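Local coordinates for (S)-2-haloacid dehalogenase 4A (Burkholderia cepacia, PDB 2NO4), which catalyses the hydrolytic dehalogenation of short-chain (S)-2-haloalkanoic acids to (R)-2-hydroxyalkanoic acids, with inversion of configuration, at residues L148-S153 and D172-N177; L104-D109 and S142-V147; S47-Q52 and R83-E88. All blocks are in the same frame, centred on the assembly; numbering follows the deposited sequence.

Followed from the N terminus, the three contacts close three separate loops in series; none nests in or crosses another. Contact 3 comes first: Ser47-Gln52 in helix 43-63 meets Arg83-Glu88 at the end of helix 70-84, closing a largely helical loop. Contact 2 then joins the loop before helix 110-119 to the loop after helix 132-141, so that strand 123-128 and two helices lie between its segments. Contact 1 follows directly in sequence and brings edge strand 150-153 against the end of helix 164-174. Contacts 1 and 3 lie on opposite sides of the chain's centre, their own centres about 35 Å apart, with contact 2 between them along the chain.

Contact 1 of 3, residues L148-S153 and D172-N177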
loop_
_atom_site.group_PDB
_atom_site.type_symbol
_atom_site.label_atom_id
_atom_site.label_comp_id
_atom_site.label_asym_id
_atom_site.label_seq_id
_atom_site.Cartn_x
_atom_site.Cartn_y
_atom_site.Cartn_z
ATOM N N LEU B 148 -16.657 -6.044 -24.414
ATOM C CA LEU B 148 -16.827 -4.919 -23.469
ATOM C C LEU B 148 -17.678 -3.757 -24.004
ATOM O O LEU B 148 -17.495 -3.321 -25.146
ATOM C CB LEU B 148 -15.465 -4.346 -23.061
ATOM C CG LEU B 148 -14.520 -5.195 -22.223
ATOM C CD1 LEU B 148 -13.183 -4.464 -22.153
ATOM C CD2 LEU B 148 -15.088 -5.479 -20.833
ATOM N N ASP B 149 -18.572 -3.234 -23.166
ATOM C CA ASP B 149 -19.328 -2.040 -23.498
ATOM C C ASP B 149 -18.546 -0.763 -23.233
ATOM O O ASP B 149 -18.701 0.232 -23.941
ATOM C CB ASP B 149 -20.656 -2.013 -22.725
ATOM C CG ASP B 149 -21.600 -3.114 -23.169
ATOM O OD1 ASP B 149 -21.839 -3.204 -24.403
ATOM O OD2 ASP B 149 -22.077 -3.911 -22.314
ATOM N N SER B 150 -17.705 -0.783 -22.206
ATOM C CA SER B 150 -17.088 0.432 -21.717
ATOM C C SER B 150 -15.840 0.094 -20.886
ATOM O O SER B 150 -15.755 -0.949 -20.241
ATOM C CB SER B 150 -18.111 1.239 -20.905
ATOM O OG SER B 150 -17.508 2.302 -20.188
ATOM N N CYS B 151 -14.859 0.982 -20.949
ATOM C CA CYS B 151 -13.639 0.815 -20.197
ATOM C C CYS B 151 -13.369 2.157 -19.544
ATOM O O CYS B 151 -13.048 3.158 -20.219
ATOM C CB CYS B 151 -12.508 0.382 -21.129
ATOM S SG CYS B 151 -10.931 0.066 -20.286
ATOM N N LEU B 152 -13.513 2.170 -18.220
ATOM C CA LEU B 152 -13.369 3.385 -17.411
ATOM C C LEU B 152 -12.037 3.385 -16.644
ATOM O O LEU B 152 -11.626 2.366 -16.080
ATOM C CB LEU B 152 -14.579 3.532 -16.504
ATOM C CG LEU B 152 -15.880 3.597 -17.317
ATOM C CD1 LEU B 152 -17.084 3.564 -16.420
ATOM C CD2 LEU B 152 -15.897 4.852 -18.208
ATOM N N SER B 153 -11.357 4.530 -16.659
ATOM C CA SER B 153 -10.011 4.643 -16.114
ATOM C C SER B 153 -9.918 5.644 -14.956
ATOM O O SER B 153 -10.587 6.694 -14.987
ATOM C CB SER B 153 -9.039 5.038 -17.212
ATOM O OG SER B 153 -7.748 5.212 -16.646
ATOM N N ASP B 172 -21.842 7.333 -12.735
ATOM C CA ASP B 172 -22.057 8.485 -13.629
ATOM C C ASP B 172 -21.930 8.140 -15.111
ATOM O O ASP B 172 -22.846 8.427 -15.899
ATOM C CB ASP B 172 -21.149 9.678 -13.272
ATOM C CG ASP B 172 -21.413 10.231 -11.876
ATOM O OD1 ASP B 172 -22.420 9.896 -11.219
ATOM O OD2 ASP B 172 -20.581 11.007 -11.403
ATOM N N ARG B 173 -20.813 7.551 -15.513
ATOM C CA ARG B 173 -20.621 7.239 -16.922
ATOM C C ARG B 173 -21.572 6.156 -17.433
ATOM O O ARG B 173 -22.006 6.198 -18.585
ATOM C CB ARG B 173 -19.188 6.834 -17.207
ATOM C CG ARG B 173 -18.235 7.999 -17.167
ATOM C CD ARG B 173 -18.596 9.061 -18.234
ATOM N NE ARG B 173 -17.357 9.556 -18.810
ATOM C CZ ARG B 173 -16.700 8.951 -19.800
ATOM N NH1 ARG B 173 -17.191 7.840 -20.386
ATOM N NH2 ARG B 173 -15.565 9.479 -20.216
ATOM N N LEU B 174 -21.870 5.170 -16.587
ATOM C CA LEU B 174 -22.693 4.041 -17.028
ATOM C C LEU B 174 -24.191 4.245 -16.868
ATOM O O LEU B 174 -24.972 3.406 -17.329
ATOM C CB LEU B 174 -22.253 2.722 -16.366
ATOM C CG LEU B 174 -20.807 2.289 -16.705
ATOM C CD1 LEU B 174 -20.408 1.120 -15.810
ATOM C CD2 LEU B 174 -20.637 1.941 -18.195
ATOM N N GLY B 175 -24.580 5.336 -16.210
ATOM C CA GLY B 175 -25.996 5.672 -15.981
ATOM C C GLY B 175 -26.687 4.688 -15.068
ATOM O O GLY B 175 -27.839 4.316 -15.300
ATOM N N VAL B 176 -25.968 4.214 -14.049
ATOM C CA VAL B 176 -26.525 3.254 -13.099
ATOM C C VAL B 176 -26.373 3.738 -11.653
ATOM O O VAL B 176 -25.475 4.538 -11.333
ATOM C CB VAL B 176 -25.875 1.807 -13.248
ATOM C CG1 VAL B 176 -26.197 1.169 -14.602
ATOM C CG2 VAL B 176 -24.335 1.879 -13.085
ATOM N N ASN B 177 -27.247 3.239 -10.780
ATOM C CA ASN B 177 -27.073 3.410 -9.354
ATOM C C ASN B 177 -26.139 2.344 -8.793
ATOM O O ASN B 177 -26.057 1.263 -9.362
ATOM C CB ASN B 177 -28.411 3.296 -8.649
ATOM C CG ASN B 177 -29.382 4.344 -9.112
ATOM O OD1 ASN B 177 -28.993 5.484 -9.403
ATOM N ND2 ASN B 177 -30.659 3.963 -9.202
#
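Leu152 makes the largest single contribution to this interface, its two methyl groups straddling Arg173 CB at 4.0 Å each. CD1 also lies against Leu174 CG at 3.9 Å, while CD2 passes at a slant to the Arg173 side chain and goes on to NH1 (3.9 Å). The shape of Arg173 accounts for this second approach. Its CG lies anti to the carbonyl carbon (chi1 -73°), and further bends at chi2 and chi3 bring NH1 back to the leucine, with the methyl oblique to the guanidinium and no polar bond to the strand.

Leu174 leaves the helix beside both strand residues: CG faces Leu152 CD1, and the CD2 branch reaches Ser150. There the methyl touches both Ser150 OG, at 3.7 Å, and Ser150 CB, at 3.8 Å. The alternation of the strand explains the pattern, since Ser150 and Leu152 direct their side chains toward the helix and Cys151 away, onto helix 132-141. Immediately after Leu174, Gly175 adopts positive phi (66°) and ends the helix.

Leu174 also rests on Ala125 of strand 123-128. The geometry is that of a helix packed on one face of a parallel sheet, at its outermost strand, within the crossover that runs from strand 150-153 through helix 164-174 and past strands 123-128 and 16-19 to strand 181-185 of the Rossmann-like HAD core.

Contact 2 of 3, residues L104-D109 and S142-V147. With SO4 (sulfate ion), chain L.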
loop_
_atom_site.group_PDB
_atom_site.type_symbol
_atom_site.label_atom_id
_atom_site.label_comp_id
_atom_site.label_asym_id
_atom_site.label_seq_id
_atom_site.Cartn_x
_atom_site.Cartn_y
_atom_site.Cartn_z
ATOM N N LEU B 104 -0.282 -7.968 -21.044
ATOM C CA LEU B 104 -0.559 -9.008 -20.032
ATOM C C LEU B 104 -1.590 -10.011 -20.513
ATOM O O LEU B 104 -2.621 -9.616 -21.054
ATOM C CB LEU B 104 -1.131 -8.375 -18.759
ATOM C CG LEU B 104 -0.313 -7.782 -17.651
ATOM C CD1 LEU B 104 -1.254 -7.686 -16.456
ATOM C CD2 LEU B 104 0.969 -8.600 -17.275
ATOM N N SER B 105 -1.302 -11.293 -20.277
ATOM C CA SER B 105 -2.223 -12.409 -20.511
ATOM C C SER B 105 -3.528 -12.233 -19.757
ATOM O O SER B 105 -3.529 -11.854 -18.560
ATOM C CB SER B 105 -1.601 -13.717 -19.993
ATOM O OG SER B 105 -0.330 -13.920 -20.558
ATOM N N ALA B 106 -4.620 -12.536 -20.452
ATOM C CA ALA B 106 -5.927 -12.701 -19.823
ATOM C C ALA B 106 -5.956 -14.043 -19.112
ATOM O O ALA B 106 -5.351 -15.021 -19.586
ATOM C CB ALA B 106 -7.040 -12.632 -20.851
ATOM N N TYR B 107 -6.663 -14.088 -17.982
ATOM C CA TYR B 107 -7.028 -15.363 -17.382
ATOM C C TYR B 107 -7.855 -16.180 -18.369
ATOM O O TYR B 107 -8.600 -15.614 -19.166
ATOM C CB TYR B 107 -7.774 -15.172 -16.036
ATOM C CG TYR B 107 -6.834 -14.828 -14.927
ATOM C CD1 TYR B 107 -6.109 -15.835 -14.252
ATOM C CD2 TYR B 107 -6.613 -13.493 -14.579
ATOM C CE1 TYR B 107 -5.217 -15.509 -13.240
ATOM C CE2 TYR B 107 -5.735 -13.173 -13.580
ATOM C CZ TYR B 107 -5.041 -14.189 -12.920
ATOM O OH TYR B 107 -4.166 -13.847 -11.927
ATOM N N PRO B 108 -7.735 -17.515 -18.308
ATOM C CA PRO B 108 -8.273 -18.365 -19.400
ATOM C C PRO B 108 -9.800 -18.249 -19.630
ATOM O O PRO B 108 -10.244 -18.338 -20.765
ATOM C CB PRO B 108 -7.853 -19.804 -18.999
ATOM C CG PRO B 108 -7.507 -19.754 -17.544
ATOM C CD PRO B 108 -7.094 -18.291 -17.233
ATOM N N ASP B 109 -10.577 -18.035 -18.567
ATOM C CA ASP B 109 -12.030 -17.975 -18.664
ATOM C C ASP B 109 -12.568 -16.540 -18.899
ATOM O O ASP B 109 -13.785 -16.348 -18.967
ATOM C CB ASP B 109 -12.670 -18.574 -17.394
ATOM C CG ASP B 109 -12.429 -20.086 -17.255
ATOM O OD1 ASP B 109 -11.775 -20.694 -18.151
ATOM O OD2 ASP B 109 -12.894 -20.678 -16.250
ATOM N N SER B 142 -5.415 -9.374 -25.974
ATOM C CA SER B 142 -6.126 -10.551 -25.462
ATOM C C SER B 142 -7.545 -10.716 -26.026
ATOM O O SER B 142 -8.306 -11.569 -25.558
ATOM C CB SER B 142 -6.137 -10.531 -23.926
ATOM O OG SER B 142 -6.656 -9.288 -23.463
ATOM N N LYS B 143 -7.881 -9.899 -27.029
ATOM C CA LYS B 143 -9.220 -9.849 -27.672
ATOM C C LYS B 143 -10.403 -9.615 -26.722
ATOM O O LYS B 143 -11.540 -10.035 -27.006
ATOM C CB LYS B 143 -9.468 -11.073 -28.568
ATOM C CG LYS B 143 -8.440 -11.231 -29.663
ATOM C CD LYS B 143 -8.696 -12.496 -30.502
ATOM C CE LYS B 143 -7.583 -12.717 -31.547
ATOM N NZ LYS B 143 -6.267 -13.040 -30.869
ATOM N N LEU B 144 -10.131 -8.932 -25.604
ATOM C CA LEU B 144 -11.158 -8.629 -24.607
ATOM C C LEU B 144 -11.981 -7.418 -25.023
ATOM O O LEU B 144 -13.085 -7.214 -24.536
ATOM C CB LEU B 144 -10.542 -8.451 -23.217
ATOM C CG LEU B 144 -9.883 -9.695 -22.599
ATOM C CD1 LEU B 144 -9.191 -9.396 -21.290
ATOM C CD2 LEU B 144 -10.903 -10.837 -22.411
ATOM N N ASP B 145 -11.420 -6.640 -25.947
ATOM C CA ASP B 145 -12.052 -5.497 -26.611
ATOM C C ASP B 145 -13.508 -5.746 -27.052
ATOM O O ASP B 145 -14.412 -4.948 -26.772
ATOM C CB ASP B 145 -11.171 -5.044 -27.824
ATOM C CG ASP B 145 -10.719 -6.235 -28.765
ATOM O OD1 ASP B 145 -11.528 -6.863 -29.500
ATOM O OD2 ASP B 145 -9.520 -6.517 -28.792
ATOM N N ARG B 146 -13.726 -6.867 -27.729
ATOM C CA ARG B 146 -15.018 -7.144 -28.345
ATOM C C ARG B 146 -16.087 -7.584 -27.370
ATOM O O ARG B 146 -17.255 -7.656 -27.731
ATOM C CB ARG B 146 -14.868 -8.178 -29.464
ATOM C CG ARG B 146 -14.439 -9.557 -29.025
ATOM C CD ARG B 146 -13.777 -10.299 -30.201
ATOM N NE ARG B 146 -12.582 -9.601 -30.703
ATOM C CZ ARG B 146 -11.762 -10.103 -31.624
ATOM N NH1 ARG B 146 -12.009 -11.302 -32.148
ATOM N NH2 ARG B 146 -10.694 -9.417 -32.021
ATOM N N VAL B 147 -15.687 -7.881 -26.141
ATOM C CA VAL B 147 -16.628 -8.377 -25.151
ATOM C C VAL B 147 -16.949 -7.319 -24.094
ATOM O O VAL B 147 -17.478 -7.665 -23.025
ATOM C CB VAL B 147 -16.178 -9.751 -24.533
ATOM C CG1 VAL B 147 -16.145 -10.807 -25.608
ATOM C CG2 VAL B 147 -14.798 -9.673 -23.857
HETATM S S SO4 L . -10.156 -17.963 -14.339
HETATM O O1 SO4 L . -10.157 -17.552 -15.762
HETATM O O2 SO4 L . -8.791 -18.157 -13.781
HETATM O O3 SO4 L . -10.882 -16.944 -13.620
HETATM O O4 SO4 L . -10.751 -19.278 -14.184
#
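Ala106 meets the opposite segment through its single methyl group, which is shared by two residues. Its CB is 3.8 Å from Ser142 CB and 3.9 Å from Leu144 CD1. Both contacts are between carbons; the nearest approach of the backbones, 6.0 Å between Ala106 CA and Ser142 CA, is consistent with the small side chains, Ala106 and Ser142, that meet there.

The polar end of Ser142 is turned to other work. With chi1 at 53°, OG sits between the backbone N and the carbonyl carbon and bonds back to Ala138 O in the preceding helical turn, leaving CB to face the alanine. Leu144 is placed by the helix-ending turn. Lys143, at positive phi, is the C-prime residue of a Schellman motif, in which Leu144 N returns to Leu139 O and Lys143 N to Lys140 O. Just beyond, in the short 3-10 segment, Arg146 NE forms a salt bridge with Asp145 OD1 at 3.2 Å, nearly straight (169°) and in the guanidinium plane; Lys143 CB lies over the centre of one guanidinium face.

Along the other segment, Asp109 N donates to O1 of a sulfate ion at 2.9 Å, with Pro108 CD beside the same oxygen. The ion, probably from the crystallisation liquor, is also held by Ser224 OG, Leu225 N and Arg206 NE, and Arg206 makes a cation-pi contact with Tyr107.

Leu144 packs on Ala111 of helix 110-119 and on Leu139 of helix 132-141, and Val147 on Leu114. The contact thus ties the loop entering helix 110-119 to the loop leaving helix 132-141, just ahead of edge strand 150-153.

Contact 3 of 3, residues S47-Q52 and R83-E88; sequences SMLWRQ and RTYHLE. With SO4 (sulfate ion), chain J.
The Tyr85 ring is reached by one methyl group of Leu49: CD2 comes to 3.8 Å from ring atom CE1, the two side chains crossing at a slant. A second flat group, the guanidinium of Arg83, has a sulfate ion at its edge, with the sulfur in its plane. Two bonds make the grip: NE to O3 at 3.0 Å, and NH2 to O2 at 2.8 Å and almost straight (176°). In the crystal these two bonds would hold the guanidinium's rotation. The His86 ring, the third, donates from ND1 to Arg83 O at 2.9 Å, with that oxygen about 20° out of the imidazole plane. His86 N also bonds to Arg83 O, so this carbonyl accepts twice where the helix ends in a Schellman motif.

The same Leu49 CD2 meets Thr84 CG2 tip to tip at 3.7 Å. Leu49 CG stands anti to the backbone N (chi1 -176°), which carries the methyl out from helix 43-63 toward the other helix. In Thr84 it is CG2 that lies anti to N, while OG1 turns back to the helix and bonds to Phe80 O.

Leu49 also packs on Ala81, and Pro210 of the second subunit lies against Arg83 and Thr84. Arg90 NE is a further donor to the sulfate, which probably came from the crystallisation liquor. The contact joins helices 43-63 and 70-84 of the helical cap over the HAD core; haloacid-binding Arg51 shares the first helix but takes no part. Across the segments the chemistry is apolar: a small surface patch, 102 Å² in all, resting on one leucine methyl, whereas Thr84 OG1, the Arg83 guanidinium and His86 ND1 bond to other partners.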
loop_
_atom_site.group_PDB
_atom_site.type_symbol
_atom_site.label_atom_id
_atom_site.label_comp_id
_atom_site.label_asym_id
_atom_site.label_seq_id
_atom_site.Cartn_x
_atom_site.Cartn_y
_atom_site.Cartn_z
ATOM N N SER B 47 8.772 -10.055 -8.949
ATOM C CA SER B 47 7.371 -9.926 -9.349
ATOM C C SER B 47 6.483 -9.415 -8.206
ATOM O O SER B 47 5.670 -8.526 -8.422
ATOM C CB SER B 47 6.854 -11.255 -9.891
ATOM O OG SER B 47 5.584 -11.074 -10.489
ATOM N N MET B 48 6.627 -9.996 -7.010
ATOM C CA MET B 48 5.858 -9.565 -5.845
ATOM C C MET B 48 6.166 -8.116 -5.427
ATOM O O MET B 48 5.262 -7.364 -5.082
ATOM C CB MET B 48 6.101 -10.479 -4.665
ATOM C CG MET B 48 5.664 -11.925 -4.895
ATOM S SD MET B 48 6.131 -12.956 -3.435
ATOM C CE MET B 48 5.279 -12.000 -2.176
ATOM N N LEU B 49 7.433 -7.731 -5.436
ATOM C CA LEU B 49 7.797 -6.344 -5.071
ATOM C C LEU B 49 7.304 -5.334 -6.099
ATOM O O LEU B 49 6.819 -4.268 -5.703
ATOM C CB LEU B 49 9.307 -6.182 -4.885
ATOM C CG LEU B 49 9.814 -4.809 -4.410
ATOM C CD1 LEU B 49 9.232 -4.334 -3.060
ATOM C CD2 LEU B 49 11.335 -4.914 -4.313
ATOM N N TRP B 50 7.450 -5.657 -7.391
ATOM C CA TRP B 50 6.937 -4.791 -8.452
ATOM C C TRP B 50 5.445 -4.480 -8.200
ATOM O O TRP B 50 5.022 -3.320 -8.179
ATOM C CB TRP B 50 7.116 -5.472 -9.800
ATOM C CG TRP B 50 6.726 -4.660 -11.030
ATOM C CD1 TRP B 50 6.369 -3.351 -11.100
ATOM C CD2 TRP B 50 6.713 -5.165 -12.353
ATOM N NE1 TRP B 50 6.107 -3.008 -12.421
ATOM C CE2 TRP B 50 6.352 -4.106 -13.208
ATOM C CE3 TRP B 50 7.013 -6.425 -12.907
ATOM C CZ2 TRP B 50 6.230 -4.275 -14.597
ATOM C CZ3 TRP B 50 6.908 -6.588 -14.316
ATOM C CH2 TRP B 50 6.530 -5.506 -15.125
ATOM N N ARG B 51 4.660 -5.542 -8.034
ATOM C CA ARG B 51 3.230 -5.423 -7.806
ATOM C C ARG B 51 2.899 -4.610 -6.535
ATOM O O ARG B 51 2.053 -3.722 -6.572
ATOM C CB ARG B 51 2.596 -6.846 -7.762
ATOM C CG ARG B 51 1.123 -6.885 -7.286
ATOM C CD ARG B 51 0.207 -6.217 -8.278
ATOM N NE ARG B 51 -1.202 -6.520 -8.021
ATOM C CZ ARG B 51 -2.219 -5.897 -8.614
ATOM N NH1 ARG B 51 -1.986 -4.930 -9.481
ATOM N NH2 ARG B 51 -3.474 -6.226 -8.314
ATOM N N GLN B 52 3.559 -4.923 -5.427
ATOM C CA GLN B 52 3.326 -4.258 -4.153
ATOM C C GLN B 52 3.618 -2.751 -4.237
ATOM O O GLN B 52 2.835 -1.934 -3.720
ATOM C CB GLN B 52 4.184 -4.900 -3.009
ATOM C CG GLN B 52 3.937 -4.243 -1.569
ATOM C CD GLN B 52 4.722 -2.903 -1.302
ATOM O OE1 GLN B 52 5.874 -2.774 -1.727
ATOM N NE2 GLN B 52 4.107 -1.941 -0.541
ATOM N N ARG B 83 16.416 -2.511 -9.159
ATOM C CA ARG B 83 17.545 -2.014 -8.340
ATOM C C ARG B 83 17.639 -2.738 -6.967
ATOM O O ARG B 83 18.708 -3.037 -6.475
ATOM C CB ARG B 83 17.416 -0.503 -8.122
ATOM C CG ARG B 83 17.532 0.320 -9.371
ATOM C CD ARG B 83 17.093 1.775 -9.126
ATOM N NE ARG B 83 17.467 2.621 -10.264
ATOM C CZ ARG B 83 17.148 3.906 -10.383
ATOM N NH1 ARG B 83 16.386 4.493 -9.458
ATOM N NH2 ARG B 83 17.561 4.588 -11.451
ATOM N N THR B 84 16.490 -3.019 -6.357
ATOM C CA THR B 84 16.460 -3.694 -5.053
ATOM C C THR B 84 17.157 -5.049 -5.171
ATOM O O THR B 84 17.935 -5.432 -4.275
ATOM C CB THR B 84 14.991 -3.845 -4.572
ATOM O OG1 THR B 84 14.474 -2.543 -4.263
ATOM C CG2 THR B 84 14.881 -4.747 -3.332
ATOM N N TYR B 85 16.891 -5.749 -6.280
ATOM C CA TYR B 85 17.459 -7.084 -6.526
ATOM C C TYR B 85 18.851 -7.069 -7.165
ATOM O O TYR B 85 19.422 -8.146 -7.485
ATOM C CB TYR B 85 16.434 -8.032 -7.202
ATOM C CG TYR B 85 15.410 -8.449 -6.167
ATOM C CD1 TYR B 85 14.219 -7.715 -5.982
ATOM C CD2 TYR B 85 15.695 -9.504 -5.282
ATOM C CE1 TYR B 85 13.317 -8.051 -4.976
ATOM C CE2 TYR B 85 14.800 -9.871 -4.293
ATOM C CZ TYR B 85 13.630 -9.146 -4.128
ATOM O OH TYR B 85 12.801 -9.510 -3.107
ATOM N N HIS B 86 19.367 -5.843 -7.354
ATOM C CA HIS B 86 20.704 -5.551 -7.937
ATOM C C HIS B 86 20.890 -6.343 -9.240
ATOM O O HIS B 86 21.908 -7.019 -9.438
ATOM C CB HIS B 86 21.839 -5.940 -6.971
ATOM C CG HIS B 86 22.063 -4.998 -5.833
ATOM N ND1 HIS B 86 21.068 -4.211 -5.282
ATOM C CD2 HIS B 86 23.168 -4.769 -5.085
ATOM C CE1 HIS B 86 21.566 -3.502 -4.286
ATOM N NE2 HIS B 86 22.832 -3.831 -4.135
ATOM N N LEU B 87 19.902 -6.289 -10.126
ATOM C CA LEU B 87 19.932 -7.188 -11.282
ATOM C C LEU B 87 20.929 -6.715 -12.350
ATOM O O LEU B 87 21.122 -5.524 -12.532
ATOM C CB LEU B 87 18.531 -7.407 -11.834
ATOM C CG LEU B 87 17.806 -8.490 -11.001
ATOM C CD1 LEU B 87 16.329 -8.402 -11.185
ATOM C CD2 LEU B 87 18.285 -9.870 -11.410
ATOM N N GLU B 88 21.611 -7.659 -13.003
ATOM C CA GLU B 88 22.362 -7.343 -14.212
ATOM C C GLU B 88 21.409 -6.963 -15.377
ATOM O O GLU B 88 20.319 -7.533 -15.520
ATOM C CB GLU B 88 23.234 -8.534 -14.608
ATOM C CG GLU B 88 23.908 -8.366 -15.947
ATOM C CD GLU B 88 24.739 -9.578 -16.360
ATOM O OE1 GLU B 88 25.614 -9.412 -17.249
ATOM O OE2 GLU B 88 24.527 -10.692 -15.814
HETATM S S SO4 J . 19.560 1.834 -13.255
HETATM O O1 SO4 J . 19.808 1.276 -14.584
HETATM O O2 SO4 J . 19.096 3.206 -13.360
HETATM O O3 SO4 J . 18.512 1.030 -12.636
HETATM O O4 SO4 J . 20.774 1.856 -12.440
#